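Local coordinates for protein glucose-6-phosphate 1-dehydrogenase (PDB 7E6I) that catalyses the oxidation of D-glucose 6-phosphate by NADP(+) to 6-phosphogluconolactone, the first step of the oxidative pentose phosphate pathway, supplying NADPH, at residues A[130-141]-A[168-177]; A[206-216]-A[347-355]. All coordinates share one frame; numbering follows the deposited sequence.

Contact 1: A[130-141]-A[168-177]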
loop_
_atom_site.group_PDB
_atom_site.type_symbol
_atom_site.label_atom_id
_atom_site.label_comp_id
_atom_site.label_asym_id
_atom_site.label_seq_id
_atom_site.Cartn_x
_atom_site.Cartn_y
_atom_site.Cartn_z
ATOM N N ILE A 130 -12.912 -16.452 3.041
ATOM C CA ILE A 130 -14.336 -16.586 3.311
ATOM C C ILE A 130 -14.604 -17.862 4.093
ATOM O O ILE A 130 -15.444 -17.883 5.006
ATOM C CB ILE A 130 -15.141 -16.527 1.998
ATOM C CG1 ILE A 130 -15.301 -15.090 1.546
ATOM C CG2 ILE A 130 -16.536 -17.054 2.210
ATOM C CD1 ILE A 130 -15.898 -14.184 2.605
ATOM N N ASP A 131 -13.882 -18.936 3.777
ATOM C CA ASP A 131 -14.022 -20.134 4.583
ATOM C C ASP A 131 -13.591 -19.861 6.014
ATOM O O ASP A 131 -14.357 -20.104 6.952
ATOM C CB ASP A 131 -13.231 -21.291 3.966
ATOM C CG ASP A 131 -13.790 -21.722 2.618
ATOM O OD1 ASP A 131 -14.884 -21.232 2.265
ATOM O OD2 ASP A 131 -13.148 -22.539 1.908
ATOM N N VAL A 132 -12.388 -19.311 6.203
ATOM C CA VAL A 132 -11.895 -19.076 7.560
ATOM C C VAL A 132 -12.783 -18.086 8.299
ATOM O O VAL A 132 -13.063 -18.251 9.493
ATOM C CB VAL A 132 -10.434 -18.599 7.534
ATOM C CG1 VAL A 132 -9.939 -18.352 8.966
ATOM C CG2 VAL A 132 -9.568 -19.613 6.808
ATOM N N CYS A 133 -13.237 -17.040 7.611
ATOM C CA CYS A 133 -14.101 -16.063 8.268
ATOM C C CYS A 133 -15.401 -16.709 8.731
ATOM O O CYS A 133 -15.829 -16.507 9.873
ATOM C CB CYS A 133 -14.365 -14.881 7.337
ATOM S SG CYS A 133 -12.954 -13.726 7.264
ATOM N N SER A 134 -16.037 -17.500 7.858
ATOM C CA SER A 134 -17.179 -18.310 8.273
ATOM C C SER A 134 -16.858 -19.109 9.526
ATOM O O SER A 134 -17.576 -19.030 10.532
ATOM C CB SER A 134 -17.602 -19.263 7.152
ATOM O OG SER A 134 -18.008 -18.545 6.008
ATOM N N LYS A 135 -15.767 -19.870 9.490
ATOM C CA LYS A 135 -15.446 -20.745 10.609
ATOM C C LYS A 135 -15.224 -19.956 11.897
ATOM O O LYS A 135 -15.749 -20.319 12.955
ATOM C CB LYS A 135 -14.224 -21.585 10.265
ATOM C CG LYS A 135 -14.454 -22.571 9.139
ATOM C CD LYS A 135 -15.374 -23.687 9.567
ATOM C CE LYS A 135 -16.101 -24.266 8.367
ATOM N NZ LYS A 135 -17.482 -24.697 8.701
ATOM N N LEU A 136 -14.444 -18.871 11.831
ATOM C CA LEU A 136 -14.260 -18.026 13.009
ATOM C C LEU A 136 -15.593 -17.513 13.539
ATOM O O LEU A 136 -15.813 -17.467 14.755
ATOM C CB LEU A 136 -13.347 -16.848 12.681
ATOM C CG LEU A 136 -11.871 -17.120 12.444
ATOM C CD1 LEU A 136 -11.217 -15.843 11.908
ATOM C CD2 LEU A 136 -11.214 -17.587 13.725
ATOM N N LYS A 137 -16.491 -17.120 12.639
ATOM C CA LYS A 137 -17.787 -16.608 13.066
ATOM C C LYS A 137 -18.688 -17.718 13.603
ATOM O O LYS A 137 -19.444 -17.488 14.550
ATOM C CB LYS A 137 -18.447 -15.870 11.900
ATOM C CG LYS A 137 -19.708 -15.116 12.251
ATOM C CD LYS A 137 -19.493 -14.038 13.321
ATOM C CE LYS A 137 -20.738 -13.154 13.445
ATOM N NZ LYS A 137 -20.541 -12.005 14.376
ATOM N N GLU A 138 -18.628 -18.921 13.021
ATOM C CA GLU A 138 -19.454 -20.027 13.502
ATOM C C GLU A 138 -18.934 -20.618 14.808
ATOM O O GLU A 138 -19.733 -21.086 15.625
ATOM C CB GLU A 138 -19.545 -21.147 12.450
ATOM C CG GLU A 138 -19.981 -20.719 11.024
ATOM C CD GLU A 138 -19.489 -21.677 9.902
ATOM O OE1 GLU A 138 -20.283 -22.021 8.990
ATOM O OE2 GLU A 138 -18.302 -22.084 9.920
ATOM N N ASN A 139 -17.616 -20.608 15.027
ATOM C CA ASN A 139 -17.010 -21.377 16.108
ATOM C C ASN A 139 -16.267 -20.549 17.143
ATOM O O ASN A 139 -16.274 -20.923 18.314
ATOM C CB ASN A 139 -16.034 -22.417 15.534
ATOM C CG ASN A 139 -16.721 -23.438 14.645
ATOM O OD1 ASN A 139 -17.238 -24.449 15.122
ATOM N ND2 ASN A 139 -16.738 -23.177 13.344
ATOM N N LEU A 140 -15.633 -19.443 16.759
ATOM C CA LEU A 140 -14.687 -18.743 17.626
ATOM C C LEU A 140 -15.016 -17.259 17.719
ATOM O O LEU A 140 -14.152 -16.399 17.554
ATOM C CB LEU A 140 -13.270 -18.934 17.104
ATOM C CG LEU A 140 -12.100 -19.123 18.065
ATOM C CD1 LEU A 140 -10.860 -19.457 17.249
ATOM C CD2 LEU A 140 -11.860 -17.910 18.950
ATOM N N TYR A 141 -16.274 -16.928 17.996
ATOM C CA TYR A 141 -16.715 -15.544 18.128
ATOM C C TYR A 141 -17.405 -15.375 19.477
ATOM O O TYR A 141 -18.375 -16.083 19.769
ATOM C CB TYR A 141 -17.660 -15.178 16.980
ATOM C CG TYR A 141 -18.010 -13.713 16.896
ATOM C CD1 TYR A 141 -19.100 -13.200 17.595
ATOM C CD2 TYR A 141 -17.251 -12.843 16.118
ATOM C CE1 TYR A 141 -19.421 -11.865 17.522
ATOM C CE2 TYR A 141 -17.567 -11.501 16.035
ATOM C CZ TYR A 141 -18.650 -11.022 16.736
ATOM O OH TYR A 141 -18.956 -9.694 16.653
ATOM N N LYS A 168 -20.162 -11.783 0.806
ATOM C CA LYS A 168 -19.984 -12.924 1.695
ATOM C C LYS A 168 -19.343 -12.511 3.009
ATOM O O LYS A 168 -19.562 -13.158 4.036
ATOM C CB LYS A 168 -19.133 -14.005 1.007
ATOM C CG LYS A 168 -19.765 -14.613 -0.246
ATOM C CD LYS A 168 -18.992 -15.826 -0.762
ATOM C CE LYS A 168 -18.382 -15.584 -2.139
ATOM N NZ LYS A 168 -17.576 -16.745 -2.628
ATOM N N LEU A 169 -18.557 -11.443 2.994
ATOM C CA LEU A 169 -17.802 -11.036 4.171
ATOM C C LEU A 169 -18.655 -10.216 5.135
ATOM O O LEU A 169 -18.557 -10.390 6.354
ATOM C CB LEU A 169 -16.579 -10.243 3.711
ATOM C CG LEU A 169 -15.490 -9.889 4.709
ATOM C CD1 LEU A 169 -15.240 -11.028 5.694
ATOM C CD2 LEU A 169 -14.241 -9.568 3.921
ATOM N N ALA A 170 -19.506 -9.335 4.594
ATOM C CA ALA A 170 -20.271 -8.395 5.411
ATOM C C ALA A 170 -21.155 -9.038 6.479
ATOM O O ALA A 170 -21.221 -8.487 7.594
ATOM C CB ALA A 170 -21.122 -7.509 4.491
ATOM N N PRO A 171 -21.880 -10.140 6.222
ATOM C CA PRO A 171 -22.654 -10.761 7.310
ATOM C C PRO A 171 -21.791 -11.439 8.346
ATOM O O PRO A 171 -22.300 -11.807 9.409
ATOM C CB PRO A 171 -23.542 -11.776 6.582
ATOM C CG PRO A 171 -23.587 -11.293 5.168
ATOM C CD PRO A 171 -22.207 -10.759 4.926
ATOM N N LEU A 172 -20.501 -11.612 8.088
ATOM C CA LEU A 172 -19.632 -12.271 9.045
ATOM C C LEU A 172 -18.929 -11.293 9.965
ATOM O O LEU A 172 -18.914 -11.506 11.178
ATOM C CB LEU A 172 -18.591 -13.134 8.317
ATOM C CG LEU A 172 -19.159 -14.016 7.203
ATOM C CD1 LEU A 172 -18.075 -14.811 6.469
ATOM C CD2 LEU A 172 -20.196 -14.946 7.805
ATOM N N PHE A 173 -18.337 -10.232 9.416
ATOM C CA PHE A 173 -17.574 -9.277 10.206
ATOM C C PHE A 173 -17.884 -7.867 9.736
ATOM O O PHE A 173 -17.866 -7.592 8.533
ATOM C CB PHE A 173 -16.078 -9.556 10.102
ATOM C CG PHE A 173 -15.662 -10.783 10.824
ATOM C CD1 PHE A 173 -15.581 -10.786 12.216
ATOM C CD2 PHE A 173 -15.383 -11.951 10.126
ATOM C CE1 PHE A 173 -15.203 -11.921 12.904
ATOM C CE2 PHE A 173 -15.007 -13.107 10.807
ATOM C CZ PHE A 173 -14.914 -13.095 12.195
ATOM N N SER A 174 -18.167 -6.982 10.685
ATOM C CA SER A 174 -18.467 -5.595 10.375
ATOM C C SER A 174 -17.194 -4.817 10.036
ATOM O O SER A 174 -16.065 -5.265 10.269
ATOM C CB SER A 174 -19.152 -4.944 11.558
ATOM O OG SER A 174 -18.200 -4.811 12.593
ATOM N N GLU A 175 -17.398 -3.613 9.492
ATOM C CA GLU A 175 -16.280 -2.734 9.180
ATOM C C GLU A 175 -15.433 -2.455 10.411
ATOM O O GLU A 175 -14.213 -2.295 10.298
ATOM C CB GLU A 175 -16.796 -1.431 8.564
ATOM C CG GLU A 175 -17.359 -1.609 7.156
ATOM C CD GLU A 175 -16.351 -2.237 6.195
ATOM O OE1 GLU A 175 -15.227 -1.691 6.062
ATOM O OE2 GLU A 175 -16.677 -3.280 5.573
ATOM N N ASP A 176 -16.047 -2.440 11.596
ATOM C CA ASP A 176 -15.303 -2.154 12.821
ATOM C C ASP A 176 -14.334 -3.269 13.188
ATOM O O ASP A 176 -13.286 -2.995 13.787
ATOM C CB ASP A 176 -16.269 -1.896 13.968
ATOM C CG ASP A 176 -16.649 -0.435 14.074
ATOM O OD1 ASP A 176 -15.734 0.425 14.181
ATOM O OD2 ASP A 176 -17.863 -0.141 14.039
ATOM N N GLU A 177 -14.656 -4.520 12.843
ATOM C CA GLU A 177 -13.798 -5.663 13.130
ATOM C C GLU A 177 -12.835 -5.996 11.994
ATOM O O GLU A 177 -11.857 -6.726 12.218
ATOM C CB GLU A 177 -14.662 -6.893 13.430
ATOM C CG GLU A 177 -15.685 -6.673 14.546
ATOM C CD GLU A 177 -16.812 -7.700 14.535
ATOM O OE1 GLU A 177 -17.062 -8.312 15.600
ATOM O OE2 GLU A 177 -17.448 -7.888 13.466
#
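Leu172 leans on the middle of helix 126-139 through Ile130, Cys133 and Ser134, and the ring of Phe173 comes next along the chain. Leu172 CD1 lies 3.8 Å from Cys133 CB and 3.6 Å from Ser134 N. Ser134 suits this place because it is small and its hydroxyl turns back to Ile130 O (OG to O 2.8 Å), satisfying itself on its own helix. Toward the N-terminal end of the segment, Ile130 CD1 packs against the first methylene, CB, of Lys168. Phe173 inserts more deeply: Cys133 CB and Leu136 CB both meet the rim of its ring, and Cys133 SG stands obliquely off it, a sulfur-aromatic contact at 5.2 Å from the centroid.

Lys137 can be followed outward. Its CB starts toward the other segment, CG lies anti to the backbone N (chi1 -172°), and a bend at chi2 lays the chain along Leu172 O, which CG, CD and CE pass in turn, CE at 3.3 Å. NZ ends over one face of the Tyr141 ring, offset toward its rim. A long lysine chain can thus pass Leu172 O and still bring its ammonium over Tyr141.

Tyr141 OH donates to Glu177 OE1 at 2.6 Å, on the syn lone pair, with ring and carboxylate almost perpendicular (87°). Glu177 OE2 accepts Ser174 N at 3.0 Å with its anti lone pair, so both oxygens are engaged and the carboxylate is held against rotation. With an alanine in place of Glu177, the Tyr141 hydroxyl and the Ser174 amide would probably be left without this acceptor.

In the Rossmann-type domain the helix 126-139 rests on strand 117-122 through Cys133 and Leu136 and on helix 94-110 through Val132, while Phe173 packs on Val149 of strand 146-152, to which the backbone of Glu177 is hydrogen-bonded.

Contact 2: A[206-216]-A[347-355]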
loop_
_atom_site.group_PDB
_atom_site.type_symbol
_atom_site.label_atom_id
_atom_site.label_comp_id
_atom_site.label_asym_id
_atom_site.label_seq_id
_atom_site.Cartn_x
_atom_site.Cartn_y
_atom_site.Cartn_z
ATOM N N ALA A 206 -1.676 26.669 -1.423
ATOM C CA ALA A 206 -1.367 26.512 -2.837
ATOM C C ALA A 206 -1.943 25.230 -3.412
ATOM O O ALA A 206 -1.746 24.949 -4.598
ATOM C CB ALA A 206 0.154 26.526 -3.048
ATOM N N TRP A 207 -2.632 24.446 -2.590
ATOM C CA TRP A 207 -2.988 23.067 -2.917
ATOM C C TRP A 207 -4.374 23.046 -3.555
ATOM O O TRP A 207 -5.356 22.559 -2.986
ATOM C CB TRP A 207 -2.949 22.217 -1.662
ATOM C CG TRP A 207 -2.651 20.803 -1.899
ATOM C CD1 TRP A 207 -3.543 19.805 -2.195
ATOM C CD2 TRP A 207 -1.369 20.188 -1.822
ATOM N NE1 TRP A 207 -2.882 18.613 -2.311
ATOM C CE2 TRP A 207 -1.545 18.820 -2.088
ATOM C CE3 TRP A 207 -0.083 20.664 -1.567
ATOM C CZ2 TRP A 207 -0.481 17.917 -2.106
ATOM C CZ3 TRP A 207 0.976 19.759 -1.580
ATOM C CH2 TRP A 207 0.766 18.407 -1.855
ATOM N N ASN A 208 -4.441 23.596 -4.763
ATOM C CA ASN A 208 -5.732 23.831 -5.391
ATOM C C ASN A 208 -5.479 24.110 -6.865
ATOM O O ASN A 208 -4.343 24.363 -7.283
ATOM C CB ASN A 208 -6.475 24.996 -4.706
ATOM C CG ASN A 208 -5.571 26.205 -4.487
ATOM O OD1 ASN A 208 -4.968 26.715 -5.444
ATOM N ND2 ASN A 208 -5.437 26.646 -3.230
ATOM N N LYS A 209 -6.559 24.075 -7.647
ATOM C CA LYS A 209 -6.454 24.334 -9.074
ATOM C C LYS A 209 -5.922 25.727 -9.382
ATOM O O LYS A 209 -5.435 25.958 -10.495
ATOM C CB LYS A 209 -7.812 24.128 -9.741
ATOM C CG LYS A 209 -8.818 25.216 -9.456
ATOM C CD LYS A 209 -10.238 24.762 -9.782
ATOM C CE LYS A 209 -11.207 25.937 -9.680
ATOM N NZ LYS A 209 -11.423 26.335 -8.271
ATOM N N GLU A 210 -6.007 26.667 -8.439
ATOM C CA GLU A 210 -5.491 28.004 -8.708
ATOM C C GLU A 210 -3.968 28.030 -8.740
ATOM O O GLU A 210 -3.393 28.957 -9.308
ATOM C CB GLU A 210 -6.022 29.006 -7.664
ATOM C CG GLU A 210 -7.517 29.371 -7.831
ATOM C CD GLU A 210 -8.474 28.281 -7.316
ATOM O OE1 GLU A 210 -8.092 27.524 -6.399
ATOM O OE2 GLU A 210 -9.611 28.175 -7.833
ATOM N N ASN A 211 -3.297 27.031 -8.161
ATOM C CA ASN A 211 -1.852 27.076 -8.042
ATOM C C ASN A 211 -1.145 25.819 -8.510
ATOM O O ASN A 211 0.090 25.837 -8.600
ATOM C CB ASN A 211 -1.444 27.356 -6.586
ATOM C CG ASN A 211 -1.891 28.729 -6.106
ATOM O OD1 ASN A 211 -1.235 29.739 -6.373
ATOM N ND2 ASN A 211 -3.005 28.770 -5.397
ATOM N N ILE A 212 -1.862 24.735 -8.804
ATOM C CA ILE A 212 -1.240 23.480 -9.195
ATOM C C ILE A 212 -1.525 23.227 -10.676
ATOM O O ILE A 212 -2.682 23.214 -11.113
ATOM C CB ILE A 212 -1.707 22.317 -8.305
ATOM C CG1 ILE A 212 -1.036 22.447 -6.940
ATOM C CG2 ILE A 212 -1.400 20.939 -8.967
ATOM C CD1 ILE A 212 -1.510 21.423 -5.901
ATOM N N GLN A 213 -0.447 23.049 -11.434
ATOM C CA GLN A 213 -0.458 22.754 -12.867
ATOM C C GLN A 213 -0.592 21.264 -13.152
ATOM O O GLN A 213 -1.160 20.873 -14.179
ATOM C CB GLN A 213 0.866 23.215 -13.475
ATOM C CG GLN A 213 0.761 24.055 -14.656
ATOM C CD GLN A 213 2.097 24.631 -15.052
ATOM O OE1 GLN A 213 2.296 25.826 -14.939
ATOM N NE2 GLN A 213 3.015 23.788 -15.531
ATOM N N SER A 214 -0.038 20.427 -12.277
ATOM C CA SER A 214 0.220 19.033 -12.599
ATOM C C SER A 214 0.475 18.250 -11.324
ATOM O O SER A 214 1.306 18.651 -10.498
ATOM C CB SER A 214 1.422 18.934 -13.532
ATOM O OG SER A 214 1.881 17.611 -13.615
ATOM N N VAL A 215 -0.213 17.121 -11.190
ATOM C CA VAL A 215 0.009 16.159 -10.124
ATOM C C VAL A 215 0.424 14.839 -10.754
ATOM O O VAL A 215 -0.224 14.370 -11.695
ATOM C CB VAL A 215 -1.257 15.976 -9.281
ATOM C CG1 VAL A 215 -1.034 14.917 -8.211
ATOM C CG2 VAL A 215 -1.683 17.323 -8.703
ATOM N N GLN A 216 1.475 14.224 -10.213
ATOM C CA GLN A 216 2.001 12.947 -10.693
ATOM C C GLN A 216 2.275 12.026 -9.512
ATOM O O GLN A 216 2.918 12.444 -8.541
ATOM C CB GLN A 216 3.306 13.145 -11.460
ATOM C CG GLN A 216 3.178 13.671 -12.875
ATOM C CD GLN A 216 4.532 13.723 -13.565
ATOM O OE1 GLN A 216 5.016 12.703 -14.070
ATOM N NE2 GLN A 216 5.158 14.899 -13.577
ATOM N N GLU A 347 7.310 7.966 -6.079
ATOM C CA GLU A 347 7.538 9.398 -6.002
ATOM C C GLU A 347 6.260 10.154 -6.342
ATOM O O GLU A 347 5.486 9.735 -7.215
ATOM C CB GLU A 347 8.664 9.785 -6.970
ATOM C CG GLU A 347 9.314 11.081 -6.695
ATOM C CD GLU A 347 10.602 11.245 -7.492
ATOM O OE1 GLU A 347 10.513 11.664 -8.679
ATOM O OE2 GLU A 347 11.692 10.955 -6.923
ATOM N N ILE A 348 6.072 11.289 -5.664
ATOM C CA ILE A 348 4.997 12.239 -5.934
ATOM C C ILE A 348 5.625 13.508 -6.484
ATOM O O ILE A 348 6.559 14.045 -5.886
ATOM C CB ILE A 348 4.199 12.572 -4.661
ATOM C CG1 ILE A 348 3.513 11.338 -4.088
ATOM C CG2 ILE A 348 3.226 13.727 -4.919
ATOM C CD1 ILE A 348 3.266 11.490 -2.601
ATOM N N ARG A 349 5.089 14.026 -7.582
ATOM C CA ARG A 349 5.638 15.244 -8.175
ATOM C C ARG A 349 4.496 16.206 -8.434
ATOM O O ARG A 349 3.541 15.865 -9.138
ATOM C CB ARG A 349 6.390 14.942 -9.472
ATOM C CG ARG A 349 7.210 16.100 -10.030
ATOM C CD ARG A 349 7.990 15.637 -11.259
ATOM N NE ARG A 349 9.061 14.737 -10.853
ATOM C CZ ARG A 349 10.248 15.169 -10.447
ATOM N NH1 ARG A 349 10.505 16.486 -10.433
ATOM N NH2 ARG A 349 11.173 14.294 -10.054
ATOM N N ILE A 350 4.596 17.404 -7.880
ATOM C CA ILE A 350 3.552 18.403 -8.016
ATOM C C ILE A 350 4.192 19.654 -8.593
ATOM O O ILE A 350 5.167 20.161 -8.035
ATOM C CB ILE A 350 2.873 18.684 -6.667
ATOM C CG1 ILE A 350 2.014 17.469 -6.315
ATOM C CG2 ILE A 350 2.037 19.940 -6.762
ATOM C CD1 ILE A 350 1.565 17.404 -4.923
ATOM N N GLN A 351 3.689 20.113 -9.734
ATOM C CA GLN A 351 4.187 21.322 -10.371
ATOM C C GLN A 351 3.195 22.454 -10.155
ATOM O O GLN A 351 1.992 22.285 -10.392
ATOM C CB GLN A 351 4.416 21.132 -11.869
ATOM C CG GLN A 351 5.352 22.180 -12.397
ATOM C CD GLN A 351 5.768 21.966 -13.838
ATOM O OE1 GLN A 351 4.933 21.743 -14.694
ATOM N NE2 GLN A 351 7.065 22.052 -14.106
ATOM N N PHE A 352 3.697 23.604 -9.725
ATOM C CA PHE A 352 2.836 24.742 -9.444
ATOM C C PHE A 352 2.786 25.706 -10.624
ATOM O O PHE A 352 3.632 25.680 -11.520
ATOM C CB PHE A 352 3.304 25.440 -8.167
ATOM C CG PHE A 352 3.169 24.570 -6.949
ATOM C CD1 PHE A 352 1.971 24.526 -6.240
ATOM C CD2 PHE A 352 4.215 23.757 -6.535
ATOM C CE1 PHE A 352 1.830 23.711 -5.126
ATOM C CE2 PHE A 352 4.075 22.941 -5.419
ATOM C CZ PHE A 352 2.888 22.922 -4.716
ATOM N N ARG A 353 1.752 26.539 -10.632
ATOM C CA ARG A 353 1.531 27.455 -11.745
ATOM C C ARG A 353 2.470 28.647 -11.672
ATOM O O ARG A 353 2.936 29.034 -10.601
ATOM C CB ARG A 353 0.100 27.969 -11.751
ATOM C CG ARG A 353 -0.894 26.985 -12.230
ATOM C CD ARG A 353 -2.262 27.626 -12.323
ATOM N NE ARG A 353 -3.291 26.595 -12.314
ATOM C CZ ARG A 353 -3.647 25.870 -13.374
ATOM N NH1 ARG A 353 -3.066 26.078 -14.561
ATOM N NH2 ARG A 353 -4.594 24.940 -13.241
ATOM N N ARG A 354 2.735 29.230 -12.829
ATOM C CA ARG A 354 3.390 30.523 -12.935
ATOM C C ARG A 354 2.362 31.583 -13.323
ATOM O O ARG A 354 1.368 31.290 -13.995
ATOM C CB ARG A 354 4.521 30.481 -13.973
ATOM C CG ARG A 354 5.878 30.066 -13.387
ATOM C CD ARG A 354 6.723 31.273 -12.845
ATOM N NE ARG A 354 6.234 31.838 -11.575
ATOM C CZ ARG A 354 6.632 31.444 -10.361
ATOM N NH1 ARG A 354 7.536 30.486 -10.203
ATOM N NH2 ARG A 354 6.108 32.007 -9.285
ATOM N N VAL A 355 2.597 32.824 -12.885
ATOM C CA VAL A 355 1.881 33.960 -13.460
ATOM C C VAL A 355 2.352 34.157 -14.897
ATOM O O VAL A 355 3.498 33.834 -15.247
ATOM C CB VAL A 355 2.123 35.218 -12.609
ATOM C CG1 VAL A 355 0.805 35.896 -12.248
ATOM C CG2 VAL A 355 2.910 34.820 -11.374
HETATM O O HOH W 1 1.962 28.440 -15.571
HETATM O O HOH W 2 3.716 17.140 -11.914
#
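Ser214 and Gln351 face each other as an antiparallel hydrogen-bonded pair, and the backbone bonds set the register from there. Gln351 N reaches Ser214 O at 2.9 Å; the Gln216 and Arg349 pair is bonded in both directions. Gln351 O takes Gln213 N at 2.8 Å and, weakly, Ser214 N. Two residues thus face one, a classic beta bulge, and beyond it Ile212 meets Phe352 in a non-hydrogen-bonded pair.

Side-chain to backbone bonding is concentrated on Arg353. Its chain, extended from CG to NE, carries the guanidinium to the turn at Lys209, where NE (2.9 Å) and NH2 (3.0 Å) hold Lys209 O side-on. An arginine suits this spot, since two N-H groups can converge on one carbonyl.

These strands, 212-220 and 345-352, are antiparallel neighbours in the large mixed sheet of the C-terminal domain. Arg349 lies in what is, by similarity, the second NADP(+) site; it is salt-bridged to Glu347 (NH2 to OE1 3.0 Å) and to Glu367, and Gln216 beside it is bonded to Arg336 of the same site.

Apolar packing fills the face bearing Val215 and Ile350. With CG1 anti to the carbonyl carbon (chi1 -72°), the longer branch of Ile350 carries CD1 to Trp207 CH2, 3.3 Å away, while CG2 lies over a face of the Phe352 ring, offset toward its rim. Ile212 runs alongside Phe352, its CG1 3.6 Å from CE1. The two branches of Ile350 suit a place between two rings, CD1 serving Trp207 and CG2 Phe352. Trp207 NE1 is bonded to Leu253 O.

On the opposite face a water accepts from Gln216 NE2 (3.1 Å) and donates to Arg349 O. At the bulge the side chains of Gln213 and Gln351 lie side by side, pointing the same way, Gln213 NE2 bonding to Gly479 O and Gln351 OE1 to Thr481 N.

In the fold
From the N terminus, the chain lays down the first four strands of the parallel nucleotide-binding sheet before contact 1 (130-141 with 168-177), which closes a short loop of 26 residues carrying strand 146-152, Lys153 of the glucose 6-phosphate pocket and most of helix 159-169, tying successive crossovers of that sheet. The chain then passes His183, Tyr184 and Lys187 and enters the C-terminal domain. There contact 2 (206-216 with 347-355) closes a far longer loop of 130 residues, holding Glu221, Asp240, His245 and Lys339, and joins neighbouring strands of the mixed sheet. The two loops follow in series, neither nesting nor crossing; the centres of contact 1 and contact 2 lie about 44 Å apart, on opposite sides of the chain's centre.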